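Local structure of penicillin-binding protein 1A (Mycobacterium tuberculosis, 5CXW) at residues G72-Y77 against P230-K235; R61-S66 against T209-M214; A263-A268 against P365-V370. The protein builds cross-linked peptidoglycan for the cell wall, pairing a glycan-polymerising transglycosylase domain with the penicillin-sensitive transpeptidase domain to which this chain belongs. One frame throughout, in Å; residues are numbered along the deposited sequence.

Interaction 1: residues G72-Y77 against P230-K235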
loop_
_atom_site.group_PDB
_atom_site.type_symbol
_atom_site.label_atom_id
_atom_site.label_comp_id
_atom_site.label_asym_id
_atom_site.label_seq_id
_atom_site.Cartn_x
_atom_site.Cartn_y
_atom_site.Cartn_z
ATOM N N GLY A 72 -12.670 3.362 -6.067
ATOM C CA GLY A 72 -11.349 3.733 -6.639
ATOM C C GLY A 72 -11.021 5.199 -6.561
ATOM O O GLY A 72 -9.937 5.618 -7.003
ATOM N N ALA A 73 -11.916 6.011 -5.993
ATOM C CA ALA A 73 -11.708 7.474 -5.918
ATOM C C ALA A 73 -10.539 7.823 -5.015
ATOM O O ALA A 73 -10.407 7.287 -3.923
ATOM C CB ALA A 73 -12.986 8.136 -5.435
ATOM N N VAL A 74 -9.668 8.698 -5.489
ATOM C CA VAL A 74 -8.583 9.183 -4.677
ATOM C C VAL A 74 -9.086 10.291 -3.755
ATOM O O VAL A 74 -9.476 11.398 -4.197
ATOM C CB VAL A 74 -7.367 9.628 -5.509
ATOM C CG1 VAL A 74 -6.276 10.206 -4.531
ATOM C CG2 VAL A 74 -6.829 8.534 -6.397
ATOM N N ARG A 75 -9.065 10.010 -2.455
ATOM C CA ARG A 75 -9.557 10.911 -1.434
ATOM C C ARG A 75 -8.513 11.828 -0.831
ATOM O O ARG A 75 -8.852 12.911 -0.304
ATOM C CB ARG A 75 -10.242 10.154 -0.304
ATOM C CG ARG A 75 -11.404 9.300 -0.765
ATOM C CD ARG A 75 -12.439 10.164 -1.465
ATOM N NE ARG A 75 -13.672 9.405 -1.707
ATOM C CZ ARG A 75 -14.560 9.693 -2.689
ATOM N NH1 ARG A 75 -14.397 10.735 -3.520
ATOM N NH2 ARG A 75 -15.659 8.934 -2.838
ATOM N N ALA A 76 -7.266 11.362 -0.773
ATOM C CA ALA A 76 -6.183 12.163 -0.259
ATOM C C ALA A 76 -4.928 11.768 -1.022
ATOM O O ALA A 76 -4.732 10.611 -1.340
ATOM C CB ALA A 76 -5.964 11.909 1.226
ATOM N N TYR A 77 -4.089 12.742 -1.280
ATOM C CA TYR A 77 -2.897 12.544 -2.120
ATOM C C TYR A 77 -1.862 13.608 -1.773
ATOM O O TYR A 77 -2.057 14.825 -2.058
ATOM C CB TYR A 77 -3.287 12.671 -3.606
ATOM C CG TYR A 77 -2.214 12.299 -4.604
ATOM C CD1 TYR A 77 -2.061 10.988 -5.018
ATOM C CD2 TYR A 77 -1.333 13.263 -5.123
ATOM C CE1 TYR A 77 -1.108 10.622 -5.941
ATOM C CE2 TYR A 77 -0.381 12.912 -6.045
ATOM C CZ TYR A 77 -0.281 11.581 -6.454
ATOM O OH TYR A 77 0.652 11.262 -7.357
ATOM N N PRO A 230 -7.864 3.353 -9.872
ATOM C CA PRO A 230 -7.798 4.623 -9.143
ATOM C C PRO A 230 -8.025 5.798 -10.070
ATOM O O PRO A 230 -7.569 5.770 -11.208
ATOM C CB PRO A 230 -6.377 4.664 -8.549
ATOM C CG PRO A 230 -5.813 3.355 -8.747
ATOM C CD PRO A 230 -6.650 2.548 -9.713
ATOM N N HIS A 231 -8.710 6.800 -9.576
ATOM C CA HIS A 231 -8.962 7.991 -10.414
ATOM C C HIS A 231 -9.173 9.188 -9.551
ATOM O O HIS A 231 -9.599 9.089 -8.382
ATOM C CB HIS A 231 -10.175 7.724 -11.302
ATOM C CG HIS A 231 -11.414 7.506 -10.546
ATOM N ND1 HIS A 231 -11.699 6.304 -9.938
ATOM C CD2 HIS A 231 -12.430 8.346 -10.218
ATOM C CE1 HIS A 231 -12.855 6.402 -9.310
ATOM N NE2 HIS A 231 -13.329 7.620 -9.480
ATOM N N PHE A 232 -8.881 10.338 -10.157
ATOM C CA PHE A 232 -8.879 11.634 -9.518
ATOM C C PHE A 232 -10.056 12.534 -9.980
ATOM O O PHE A 232 -10.347 13.514 -9.330
ATOM C CB PHE A 232 -7.578 12.398 -9.870
ATOM C CG PHE A 232 -6.323 11.830 -9.295
ATOM C CD1 PHE A 232 -5.691 10.741 -9.923
ATOM C CD2 PHE A 232 -5.763 12.344 -8.115
ATOM C CE1 PHE A 232 -4.528 10.169 -9.375
ATOM C CE2 PHE A 232 -4.599 11.779 -7.598
ATOM C CZ PHE A 232 -3.989 10.711 -8.234
ATOM N N VAL A 233 -10.679 12.190 -11.092
ATOM C CA VAL A 233 -11.724 13.023 -11.703
ATOM C C VAL A 233 -13.079 12.377 -11.433
ATOM O O VAL A 233 -13.344 11.223 -11.806
ATOM C CB VAL A 233 -11.519 13.187 -13.190
ATOM C CG1 VAL A 233 -12.737 13.906 -13.782
ATOM C CG2 VAL A 233 -10.211 13.950 -13.516
ATOM N N GLN A 234 -13.935 13.155 -10.763
ATOM C CA GLN A 234 -15.306 12.801 -10.427
ATOM C C GLN A 234 -16.295 13.273 -11.489
ATOM O O GLN A 234 -17.229 12.552 -11.838
ATOM C CB GLN A 234 -15.679 13.403 -9.073
ATOM C CG GLN A 234 -17.096 13.129 -8.577
ATOM C CD GLN A 234 -17.341 11.635 -8.410
ATOM O OE1 GLN A 234 -16.442 10.857 -8.003
ATOM N NE2 GLN A 234 -18.535 11.212 -8.732
ATOM N N LYS A 235 -16.101 14.478 -12.004
ATOM C CA LYS A 235 -17.108 15.037 -12.938
ATOM C C LYS A 235 -16.442 16.106 -13.765
ATOM O O LYS A 235 -15.480 16.760 -13.322
ATOM C CB LYS A 235 -18.297 15.580 -12.159
ATOM C CG LYS A 235 -19.456 16.043 -13.041
ATOM C CD LYS A 235 -20.677 16.369 -12.182
ATOM C CE LYS A 235 -21.878 16.816 -12.976
ATOM N NZ LYS A 235 -22.906 17.394 -12.071
HETATM O O HOH W 1 -16.015 11.728 -5.485
#
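Val74 and Tyr77 close round the ring of Phe232, the tightly packed part of the contact. Val74 CG2 sits over the centre of the Phe232 ring, 4.0 Å from its centroid, in a CH-pi contact; Val74 CG1 lies 3.8 Å from Phe232 CE2. The same phenyl turns its edge to a face of Tyr77, an edge-to-face pair with planes at 81° and Tyr77 CE1 3.7 Å from Phe232 CZ. With CG anti to the backbone N (chi1 -172°), Tyr77 sets its CG 3.9 Å from Phe232 CE2. Its hydroxyl is bonded to Asp87 and Gln90, so tyrosine combines an apolar face with a polar tip.

The backbones of Ala73 and His231 form a single beta bridge. His231 N donates to Gly72 O (3.1 Å), and Val74 N to His231 O (2.9 Å). Gly72 has a phi of 86°, readily adopted by glycine. The His231 ring takes Ala73 CA over one face, while its ND1 is bonded to Pro229 O.

The looser side is polar: a water accepts from Arg75 NH1 (2.7 Å) and donates weakly to Gln234 OE1. Arg75, partly exposed, also salt-bridges Asp68.

The contact joins edge strand 74-78 of the five-stranded antiparallel sheet to the lead-in of strand 233-237 of the three-stranded one. Helix 2-19 covers the rings through Ile7 and Gln10, and Thr36, just after strand 32-35, bonds to both backbones.

Interaction 2: residues R61-S66 against T209-M214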
loop_
_atom_site.group_PDB
_atom_site.type_symbol
_atom_site.label_atom_id
_atom_site.label_comp_id
_atom_site.label_asym_id
_atom_site.label_seq_id
_atom_site.Cartn_x
_atom_site.Cartn_y
_atom_site.Cartn_z
ATOM N N ARG A 61 11.513 12.658 3.256
ATOM C CA ARG A 61 10.326 12.844 2.422
ATOM C C ARG A 61 9.252 11.871 2.857
ATOM O O ARG A 61 9.537 10.815 3.463
ATOM C CB ARG A 61 10.669 12.621 0.958
ATOM C CG ARG A 61 11.701 13.623 0.393
ATOM C CD ARG A 61 11.036 14.956 0.148
ATOM N NE ARG A 61 11.989 15.902 -0.441
ATOM C CZ ARG A 61 12.890 16.599 0.225
ATOM N NH1 ARG A 61 13.037 16.482 1.569
ATOM N NH2 ARG A 61 13.692 17.418 -0.456
ATOM N N ALA A 62 8.006 12.219 2.547
ATOM C CA ALA A 62 6.873 11.295 2.757
ATOM C C ALA A 62 5.925 11.319 1.575
ATOM O O ALA A 62 5.897 12.286 0.800
ATOM C CB ALA A 62 6.112 11.642 4.045
ATOM N N ALA A 63 5.150 10.264 1.421
ATOM C CA ALA A 63 4.050 10.241 0.482
ATOM C C ALA A 63 2.865 9.508 1.098
ATOM O O ALA A 63 3.073 8.506 1.823
ATOM C CB ALA A 63 4.477 9.569 -0.804
ATOM N N VAL A 64 1.647 10.012 0.829
ATOM C CA VAL A 64 0.409 9.448 1.370
ATOM C C VAL A 64 -0.637 9.408 0.268
ATOM O O VAL A 64 -0.868 10.401 -0.424
ATOM C CB VAL A 64 -0.170 10.325 2.487
ATOM C CG1 VAL A 64 -1.387 9.675 3.126
ATOM C CG2 VAL A 64 0.861 10.625 3.570
ATOM N N VAL A 65 -1.255 8.264 0.061
ATOM C CA VAL A 65 -2.396 8.146 -0.850
ATOM C C VAL A 65 -3.524 7.396 -0.161
ATOM O O VAL A 65 -3.286 6.331 0.426
ATOM C CB VAL A 65 -2.004 7.403 -2.137
ATOM C CG1 VAL A 65 -3.215 7.338 -3.087
ATOM C CG2 VAL A 65 -0.860 8.117 -2.806
ATOM N N SER A 66 -4.740 7.984 -0.184
ATOM C CA SER A 66 -5.898 7.368 0.374
ATOM C C SER A 66 -6.926 7.164 -0.736
ATOM O O SER A 66 -7.239 8.160 -1.481
ATOM C CB SER A 66 -6.522 8.274 1.429
ATOM O OG SER A 66 -5.622 8.520 2.515
ATOM N N THR A 209 7.478 -0.298 -6.616
ATOM C CA THR A 209 6.061 -0.108 -6.701
ATOM C C THR A 209 5.764 1.331 -6.248
ATOM O O THR A 209 6.554 1.948 -5.518
ATOM C CB THR A 209 5.403 -1.092 -5.706
ATOM O OG1 THR A 209 5.737 -2.417 -6.114
ATOM C CG2 THR A 209 3.849 -1.011 -5.604
ATOM N N ARG A 210 4.628 1.884 -6.661
ATOM C CA ARG A 210 4.303 3.269 -6.224
ATOM C C ARG A 210 3.385 3.208 -5.003
ATOM O O ARG A 210 2.616 2.260 -4.813
ATOM C CB ARG A 210 3.570 4.006 -7.327
ATOM C CG ARG A 210 4.302 4.066 -8.671
ATOM C CD ARG A 210 3.434 4.692 -9.771
ATOM N NE ARG A 210 2.361 3.759 -10.140
ATOM C CZ ARG A 210 1.322 4.033 -10.928
ATOM N NH1 ARG A 210 1.208 5.203 -11.518
ATOM N NH2 ARG A 210 0.444 3.059 -11.201
ATOM N N VAL A 211 3.414 4.292 -4.230
ATOM C CA VAL A 211 2.544 4.436 -3.076
ATOM C C VAL A 211 1.084 4.339 -3.547
ATOM O O VAL A 211 0.255 3.684 -2.889
ATOM C CB VAL A 211 2.818 5.784 -2.383
ATOM C CG1 VAL A 211 1.831 6.080 -1.266
ATOM C CG2 VAL A 211 4.220 5.860 -1.792
ATOM N N ILE A 212 0.737 4.978 -4.693
ATOM C CA ILE A 212 -0.631 4.840 -5.185
ATOM C C ILE A 212 -1.027 3.406 -5.498
ATOM O O ILE A 212 -2.156 3.017 -5.199
ATOM C CB ILE A 212 -0.968 5.799 -6.371
ATOM C CG1 ILE A 212 -2.441 5.672 -6.783
ATOM C CG2 ILE A 212 -0.021 5.599 -7.570
ATOM C CD1 ILE A 212 -2.942 6.976 -7.429
ATOM N N ASP A 213 -0.103 2.599 -6.026
ATOM C CA ASP A 213 -0.373 1.186 -6.319
ATOM C C ASP A 213 -0.700 0.447 -5.022
ATOM O O ASP A 213 -1.603 -0.343 -4.980
ATOM C CB ASP A 213 0.866 0.486 -6.930
ATOM C CG ASP A 213 1.181 0.957 -8.358
ATOM O OD1 ASP A 213 0.257 0.950 -9.200
ATOM O OD2 ASP A 213 2.373 1.229 -8.650
ATOM N N MET A 214 0.064 0.710 -3.976
ATOM C CA MET A 214 -0.160 0.006 -2.695
ATOM C C MET A 214 -1.547 0.381 -2.083
ATOM O O MET A 214 -2.287 -0.490 -1.632
ATOM C CB MET A 214 0.956 0.289 -1.690
ATOM C CG MET A 214 2.297 -0.318 -2.074
ATOM S SD MET A 214 2.270 -2.121 -2.188
ATOM C CE MET A 214 2.172 -2.532 -0.467
#
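Val211, in the first turn of helix 211-222, points its two methyls at two residues of strand 60-67. Its CG1 meets Val65 CG2 at 3.7 Å, and its CG2 meets Ala63 CB at 3.8 Å. CG1 is anti to the backbone N (chi1 173°) and CG2 is anti to the carbonyl carbon, which spreads the fork across both neighbours. Ala63 and Val65 are alternate residues on one face of the strand; Val64, between them, points away and packs on helix 39-53. The helix thus packs on a face of the five-stranded antiparallel sheet of the transpeptidase domain, where Val211 also touches Ala318 and Trp320 of strand 315-323.

Val65 is forked in the same manner and crosses Val211 at a slant. While CG2 lies against Val211, CG1 turns to Ile212, 4.1 Å from its CG1. The strand presents a small residue, Ala63, and a branched one, Val65, to the branched pair on the helix. Beta-branched valine suits both the extended strand and this packing of aliphatic side chains, and alanine leaves room for the CG2 methyl of Val211.

The polar groups lie elsewhere, at the start of the helix. Arg210, the N-cap residue, grips Asp213 side-on: its NE donates to Asp213 OD2 (2.9 Å, in the guanidinium plane) and its NH2 to Asp213 OD1 (2.9 Å). OD2 also accepts from Arg210 N, using its anti lone pair, an interaction matching one half of a capping box. Asp213 OD1 has a further donor in Ala179 N, and Arg210 NH1 bonds to Gln90.

No hydrogen bond joins strand and helix: between these segments cohesion comes from buried aliphatic packing, while the charges pair within the helix start, where the carboxylate would probably be kept ionised.

Interaction 3: residues A263-A268 against P365-V370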
loop_
_atom_site.group_PDB
_atom_site.type_symbol
_atom_site.label_atom_id
_atom_site.label_comp_id
_atom_site.label_asym_id
_atom_site.label_seq_id
_atom_site.Cartn_x
_atom_site.Cartn_y
_atom_site.Cartn_z
ATOM N N ALA A 263 -9.980 -12.534 0.177
ATOM C CA ALA A 263 -9.702 -11.180 0.633
ATOM C C ALA A 263 -10.075 -11.017 2.126
ATOM O O ALA A 263 -9.342 -10.386 2.892
ATOM C CB ALA A 263 -10.491 -10.203 -0.173
ATOM N N ASP A 264 -11.207 -11.564 2.531
ATOM C CA ASP A 264 -11.704 -11.412 3.917
ATOM C C ASP A 264 -10.800 -12.164 4.930
ATOM O O ASP A 264 -10.668 -11.746 6.094
ATOM C CB ASP A 264 -13.170 -11.823 4.007
ATOM C CG ASP A 264 -14.113 -10.859 3.196
ATOM O OD1 ASP A 264 -13.674 -9.725 2.787
ATOM O OD2 ASP A 264 -15.281 -11.242 3.033
ATOM N N ASN A 265 -10.185 -13.268 4.498
ATOM C CA ASN A 265 -9.177 -13.949 5.311
ATOM C C ASN A 265 -7.876 -13.130 5.430
ATOM O O ASN A 265 -7.240 -13.089 6.523
ATOM C CB ASN A 265 -8.871 -15.370 4.830
ATOM C CG ASN A 265 -9.823 -16.378 5.415
ATOM O OD1 ASN A 265 -9.631 -16.839 6.531
ATOM N ND2 ASN A 265 -10.834 -16.751 4.680
ATOM N N VAL A 266 -7.460 -12.492 4.324
ATOM C CA VAL A 266 -6.296 -11.611 4.389
ATOM C C VAL A 266 -6.579 -10.452 5.420
ATOM O O VAL A 266 -5.773 -10.168 6.310
ATOM C CB VAL A 266 -5.910 -11.032 3.031
ATOM C CG1 VAL A 266 -4.847 -9.943 3.190
ATOM C CG2 VAL A 266 -5.471 -12.159 2.063
ATOM N N THR A 267 -7.760 -9.858 5.312
ATOM C CA THR A 267 -8.205 -8.854 6.279
ATOM C C THR A 267 -8.063 -9.361 7.685
ATOM O O THR A 267 -7.512 -8.664 8.537
ATOM C CB THR A 267 -9.628 -8.387 5.941
ATOM O OG1 THR A 267 -9.590 -7.821 4.636
ATOM C CG2 THR A 267 -10.148 -7.366 6.948
ATOM N N ALA A 268 -8.589 -10.576 7.931
ATOM C CA ALA A 268 -8.594 -11.133 9.257
ATOM C C ALA A 268 -7.127 -11.211 9.779
ATOM O O ALA A 268 -6.888 -10.934 10.955
ATOM C CB ALA A 268 -9.284 -12.481 9.296
ATOM N N PRO A 365 -15.962 -7.978 7.181
ATOM C CA PRO A 365 -16.801 -9.139 6.896
ATOM C C PRO A 365 -16.247 -10.394 7.526
ATOM O O PRO A 365 -15.058 -10.606 7.548
ATOM C CB PRO A 365 -16.807 -9.214 5.346
ATOM C CG PRO A 365 -16.194 -7.977 4.878
ATOM C CD PRO A 365 -15.412 -7.355 5.964
ATOM N N LYS A 366 -17.117 -11.224 8.079
ATOM C CA LYS A 366 -16.690 -12.454 8.692
ATOM C C LYS A 366 -16.078 -13.363 7.619
ATOM O O LYS A 366 -16.687 -13.626 6.580
ATOM C CB LYS A 366 -17.883 -13.165 9.301
ATOM C CG LYS A 366 -17.523 -14.424 10.029
ATOM C CD LYS A 366 -18.757 -14.956 10.785
ATOM C CE LYS A 366 -18.310 -15.752 12.009
ATOM N NZ LYS A 366 -18.142 -17.164 11.614
ATOM N N PRO A 367 -14.875 -13.856 7.868
ATOM C CA PRO A 367 -14.303 -14.724 6.809
ATOM C C PRO A 367 -14.893 -16.111 6.821
ATOM O O PRO A 367 -15.348 -16.588 7.857
ATOM C CB PRO A 367 -12.826 -14.854 7.205
ATOM C CG PRO A 367 -12.753 -14.452 8.645
ATOM C CD PRO A 367 -13.914 -13.538 8.936
ATOM N N THR A 368 -14.933 -16.746 5.671
ATOM C CA THR A 368 -15.422 -18.126 5.525
ATOM C C THR A 368 -14.224 -18.994 5.231
ATOM O O THR A 368 -13.119 -18.455 5.067
ATOM C CB THR A 368 -16.476 -18.255 4.412
ATOM O OG1 THR A 368 -15.959 -17.756 3.175
ATOM C CG2 THR A 368 -17.699 -17.379 4.777
ATOM N N GLU A 369 -14.417 -20.320 5.232
ATOM C CA GLU A 369 -13.311 -21.256 5.189
ATOM C C GLU A 369 -12.499 -21.159 3.899
ATOM O O GLU A 369 -13.068 -21.230 2.807
ATOM C CB GLU A 369 -13.855 -22.664 5.259
ATOM C CG GLU A 369 -12.774 -23.742 5.153
ATOM C CD GLU A 369 -12.695 -24.443 3.763
ATOM O OE1 GLU A 369 -13.722 -25.073 3.335
ATOM O OE2 GLU A 369 -11.579 -24.424 3.180
ATOM N N VAL A 370 -11.177 -20.990 4.027
ATOM C CA VAL A 370 -10.259 -21.100 2.898
ATOM C C VAL A 370 -9.077 -21.900 3.387
ATOM O O VAL A 370 -8.536 -21.652 4.466
ATOM C CB VAL A 370 -9.755 -19.728 2.375
ATOM C CG1 VAL A 370 -8.745 -19.954 1.206
ATOM C CG2 VAL A 370 -10.971 -18.918 1.919
HETATM O O HOH W 2 -15.786 -13.926 3.682
HETATM O O HOH W 3 -12.384 -10.093 7.548
#
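Asp264, Asn265 and Ala268 of helix 260-270 meet Pro365, Pro367, Thr368 and Val370 in a helix-to-loop contact, with an extended segment that follows helix 343-356 laid against the helix. Pro365 to Pro367 have backbone angles like those of polyproline II. Proline suits such a strip, because it fixes phi and offers an apolar ring without needing an N-H partner.

Pro367 lies against Asn265 and Ala268. Its CG lies 4.0 Å from Ala268 CB, a side chain small enough to admit it, and its CB lies 3.7 Å from Asn265 ND2. Pro365 crosses Asp264 at about a right angle, with CB 3.4 Å from Asp264 OD2. Asp264 CG, anti to the carbonyl carbon (chi1 -66°), is thereby brought 3.8 Å from Pro365 CB.

Asn265 makes the direct polar link. Its ND2 donates to Thr368 O at 2.9 Å, nearly straight down the carbonyl and in the plane of the amide. The same nitrogen donates to Ala261 O, and OD1 accepts from Gly375 N, so the rotation of the amide is fixed, and donor and acceptor partners alike define which end is nitrogen. The Val370 and Asn265 side chains run past each other in opposite directions, with CG2 3.5 Å from ND2.

Two waters bridge polar atoms of the helix and the loop. One donates to Asp264 OD2 and Lys366 O; the other donates to Asp264 O (2.8 Å) and Pro365 O (2.7 Å), giving Asp264 O a second donor besides Ala268 N. The buried carboxylate is further held by a salt bridge with Lys260 and by Ser224, which would probably favour its charged form.

Beyond, Leu108 of helix 100-109 touches Asn265, Val266 and Val370, and Thr267 bonds to Tyr311 of strand 303-312.

Interactions 1 and 2 have centres 14 Å apart and both reach one antiparallel sheet, through neighbouring strands 60-67 and 74-78. They touch directly: Tyr77 CD1 packs 3.8 Å from Val65 CG2, and Arg75 N lies 2.8 Å from Ser66 O, probably a hydrogen bond at the beta bulge. Interaction 3 stands apart, its nearest atoms about 15 Å from interaction 1 and about 11 Å from interaction 2. None forms part of the penicillin pocket. Two have neighbours close in sequence to Ser97, the probable acylated serine: Met214 of interaction 2 touches Ser98, and interaction 3 packs on helix 100-109, which follows that serine.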